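Local coordinates for protein DNA ligase (Archaeoglobus fulgidus, PDB 3GDE) that probably seals nicks in double-stranded DNA during replication, recombination and repair, using ATP to form an adenylated lysine intermediate, at residues I297-V302 / D341-D346. Residues are numbered along the deposited sequence; the frame is centred on the assembly and turned at random.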
ATOM      1  N   ILE A 297      21.286  -0.289   5.918  1.00 30.92           N
ATOM      2  CA  ILE A 297      19.995  -0.358   5.253  1.00 30.28           C
ATOM      3  C   ILE A 297      20.205   0.227   3.866  1.00 30.04           C
ATOM      4  O   ILE A 297      20.583   1.389   3.714  1.00 29.17           O
ATOM      5  CB  ILE A 297      18.885   0.385   6.026  1.00 30.43           C
ATOM      6  CG1 ILE A 297      18.615  -0.329   7.340  1.00 29.57           C
ATOM      7  CG2 ILE A 297      17.601   0.474   5.174  1.00 29.90           C
ATOM      8  CD1 ILE A 297      17.990   0.533   8.389  1.00 33.45           C
ATOM      9  N   LEU A 298      19.983  -0.611   2.864  1.00 29.93           N
ATOM     10  CA  LEU A 298      20.287  -0.259   1.480  1.00 30.37           C
ATOM     11  C   LEU A 298      19.034  -0.132   0.630  1.00 30.13           C
ATOM     12  O   LEU A 298      18.085  -0.892   0.812  1.00 29.75           O
ATOM     13  CB  LEU A 298      21.199  -1.328   0.853  1.00 29.90           C
ATOM     14  CG  LEU A 298      22.537  -1.655   1.517  1.00 30.64           C
ATOM     15  CD1 LEU A 298      23.268  -2.725   0.719  1.00 30.99           C
ATOM     16  CD2 LEU A 298      23.410  -0.421   1.669  1.00 29.51           C
ATOM     17  N   ASP A 299      19.062   0.819  -0.299  1.00 30.55           N
ATOM     18  CA  ASP A 299      18.082   0.924  -1.375  1.00 31.19           C
ATOM     19  C   ASP A 299      18.617   0.272  -2.650  1.00 30.59           C
ATOM     20  O   ASP A 299      19.719   0.579  -3.098  1.00 29.63           O
ATOM     21  CB  ASP A 299      17.759   2.396  -1.660  1.00 32.05           C
ATOM     22  CG  ASP A 299      16.374   2.813  -1.176  1.00 35.49           C
ATOM     23  OD1 ASP A 299      15.812   2.183  -0.228  1.00 37.62           O
ATOM     24  OD2 ASP A 299      15.846   3.792  -1.758  1.00 37.55           O
ATOM     25  N   GLY A 300      17.817  -0.612  -3.242  1.00 30.63           N
ATOM     26  CA  GLY A 300      18.229  -1.327  -4.437  1.00 31.05           C
ATOM     27  C   GLY A 300      17.140  -1.728  -5.422  1.00 31.49           C
ATOM     28  O   GLY A 300      15.949  -1.539  -5.190  1.00 30.89           O
ATOM     29  N   GLU A 301      17.580  -2.293  -6.539  1.00 32.03           N
ATOM     30  CA  GLU A 301      16.682  -2.870  -7.513  1.00 32.70           C
ATOM     31  C   GLU A 301      16.996  -4.353  -7.678  1.00 32.59           C
ATOM     32  O   GLU A 301      18.153  -4.740  -7.893  1.00 32.21           O
ATOM     33  CB  GLU A 301      16.832  -2.138  -8.843  1.00 33.02           C
ATOM     34  CG  GLU A 301      15.602  -2.186  -9.714  1.00 34.81           C
ATOM     35  CD  GLU A 301      14.553  -1.145  -9.354  1.00 37.11           C
ATOM     36  OE1 GLU A 301      13.384  -1.340  -9.757  1.00 41.27           O
ATOM     37  OE2 GLU A 301      14.869  -0.133  -8.698  1.00 36.71           O
ATOM     38  N   VAL A 302      15.968  -5.184  -7.554  1.00 32.59           N
ATOM     39  CA  VAL A 302      16.105  -6.613  -7.842  1.00 32.66           C
ATOM     40  C   VAL A 302      15.637  -6.877  -9.278  1.00 33.21           C
ATOM     41  O   VAL A 302      14.538  -6.460  -9.675  1.00 32.63           O
ATOM     42  CB  VAL A 302      15.327  -7.474  -6.822  1.00 32.42           C
ATOM     43  CG1 VAL A 302      15.298  -8.931  -7.243  1.00 32.31           C
ATOM     44  CG2 VAL A 302      15.970  -7.359  -5.460  1.00 33.07           C
ATOM     45  N   ASP A 341      21.626   3.165  -3.241  1.00 29.04           N
ATOM     46  CA  ASP A 341      21.648   4.058  -2.089  1.00 29.64           C
ATOM     47  C   ASP A 341      21.731   3.343  -0.736  1.00 29.45           C
ATOM     48  O   ASP A 341      21.530   2.133  -0.634  1.00 29.56           O
ATOM     49  CB  ASP A 341      20.453   5.024  -2.119  1.00 29.72           C
ATOM     50  CG  ASP A 341      20.847   6.444  -1.769  1.00 30.69           C
ATOM     51  OD1 ASP A 341      21.751   6.635  -0.924  1.00 32.08           O
ATOM     52  OD2 ASP A 341      20.257   7.376  -2.341  1.00 30.76           O
ATOM     53  N   ILE A 342      22.031   4.124   0.293  1.00 29.52           N
ATOM     54  CA  ILE A 342      22.212   3.630   1.654  1.00 29.67           C
ATOM     55  C   ILE A 342      21.588   4.650   2.616  1.00 30.03           C
ATOM     56  O   ILE A 342      21.804   5.856   2.482  1.00 29.39           O
ATOM     57  CB  ILE A 342      23.725   3.354   1.950  1.00 29.89           C
ATOM     58  CG1 ILE A 342      23.944   2.852   3.388  1.00 29.05           C
ATOM     59  CG2 ILE A 342      24.603   4.589   1.594  1.00 29.09           C
ATOM     60  CD1 ILE A 342      25.333   2.287   3.628  1.00 29.80           C
ATOM     61  N   LEU A 343      20.784   4.165   3.558  1.00 30.78           N
ATOM     62  CA  LEU A 343      20.007   5.049   4.435  1.00 31.77           C
ATOM     63  C   LEU A 343      20.536   4.955   5.858  1.00 32.78           C
ATOM     64  O   LEU A 343      20.348   5.854   6.680  1.00 32.79           O
ATOM     65  CB  LEU A 343      18.511   4.696   4.423  1.00 31.19           C
ATOM     66  CG  LEU A 343      17.740   4.161   3.197  1.00 32.17           C
ATOM     67  CD1 LEU A 343      16.237   4.417   3.378  1.00 30.21           C
ATOM     68  CD2 LEU A 343      18.208   4.709   1.860  1.00 30.91           C
ATOM     69  N   TYR A 344      21.202   3.842   6.130  1.00 33.97           N
ATOM     70  CA  TYR A 344      21.688   3.535   7.451  1.00 35.14           C
ATOM     71  C   TYR A 344      23.033   2.856   7.330  1.00 35.61           C
ATOM     72  O   TYR A 344      23.195   1.898   6.580  1.00 35.27           O
ATOM     73  CB  TYR A 344      20.695   2.627   8.159  1.00 35.34           C
ATOM     74  CG  TYR A 344      20.966   2.415   9.623  1.00 35.96           C
ATOM     75  CD1 TYR A 344      21.871   1.438  10.052  1.00 35.76           C
ATOM     76  CD2 TYR A 344      20.304   3.182  10.592  1.00 36.63           C
ATOM     77  CE1 TYR A 344      22.121   1.233  11.405  1.00 36.53           C
ATOM     78  CE2 TYR A 344      20.537   2.974  11.961  1.00 36.69           C
ATOM     79  CZ  TYR A 344      21.449   1.999  12.352  1.00 36.59           C
ATOM     80  OH  TYR A 344      21.699   1.790  13.686  1.00 36.71           O
ATOM     81  N   HIS A 345      23.999   3.382   8.064  1.00 36.93           N
ATOM     82  CA  HIS A 345      25.340   2.826   8.117  1.00 38.64           C
ATOM     83  C   HIS A 345      25.848   3.106   9.521  1.00 39.25           C
ATOM     84  O   HIS A 345      26.410   4.176   9.797  1.00 39.15           O
ATOM     85  CB  HIS A 345      26.222   3.469   7.049  1.00 39.11           C
ATOM     86  CG  HIS A 345      27.666   3.091   7.148  1.00 41.47           C
ATOM     87  ND1 HIS A 345      28.594   3.868   7.807  1.00 42.90           N
ATOM     88  CD2 HIS A 345      28.341   2.018   6.672  1.00 42.97           C
ATOM     89  CE1 HIS A 345      29.780   3.289   7.733  1.00 44.62           C
ATOM     90  NE2 HIS A 345      29.654   2.165   7.048  1.00 44.24           N
ATOM     91  N   ASP A 346      25.604   2.138  10.404  1.00 40.20           N
ATOM     92  CA  ASP A 346      25.715   2.309  11.858  1.00 41.33           C
ATOM     93  C   ASP A 346      25.213   3.684  12.327  1.00 41.18           C
ATOM     94  O   ASP A 346      25.959   4.504  12.876  1.00 41.20           O
ATOM     95  CB  ASP A 346      27.131   1.974  12.345  1.00 41.83           C
ATOM     96  CG  ASP A 346      27.470   0.503  12.145  1.00 44.02           C
ATOM     97  OD1 ASP A 346      26.722  -0.357  12.679  1.00 46.05           O
ATOM     98  OD2 ASP A 346      28.469   0.205  11.447  1.00 45.57           O
TER
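Ile297 faces two consecutive residues, Leu343 and Tyr344, where the antiparallel neighbouring chain turns a corner. Ile297 O accepts a nearly straight bond from Leu343 N (2.8 Å, 175° at the hydrogen) and a weak one from Tyr344 N. Ile297 N donates to Tyr344 O at 3.0 Å. On the face shared with Tyr344, Ile297 CD1 lies against Tyr344 CB at 3.4 Å and reaches the near part of the ring obliquely; CG2, anti to the backbone N, approaches Leu343 CG instead. An alanine in place of Ile297 would probably open a gap beside Tyr344 CB and leave Leu343 CG without this apolar neighbour. On the other face, Leu298 CD2 lies against Ile342 CG1 (3.7 Å), and Leu361 of helix 354-364 packs on both residues. Farther along, Asp299 and Asp341 form a hydrogen-bonded pair, with Asp299 N to Asp341 O at 2.8 Å. The carboxylates have separate arginine partners: Asp299 OD2 forms a salt bridge with Arg257, predicted to bind ATP, and a hydrogen bond with Tyr409 OH, whereas Arg357 forms a salt bridge with Asp341 OD1. That same oxygen accepts Ile342 N through its anti lone pair, probably steadying the carboxylate. Leu343 and Tyr344 set against the single Ile297 make a classic beta bulge, here in the adenylation domain of an ATP-dependent DNA ligase, on the strand carrying the predicted ATP ligand Glu301.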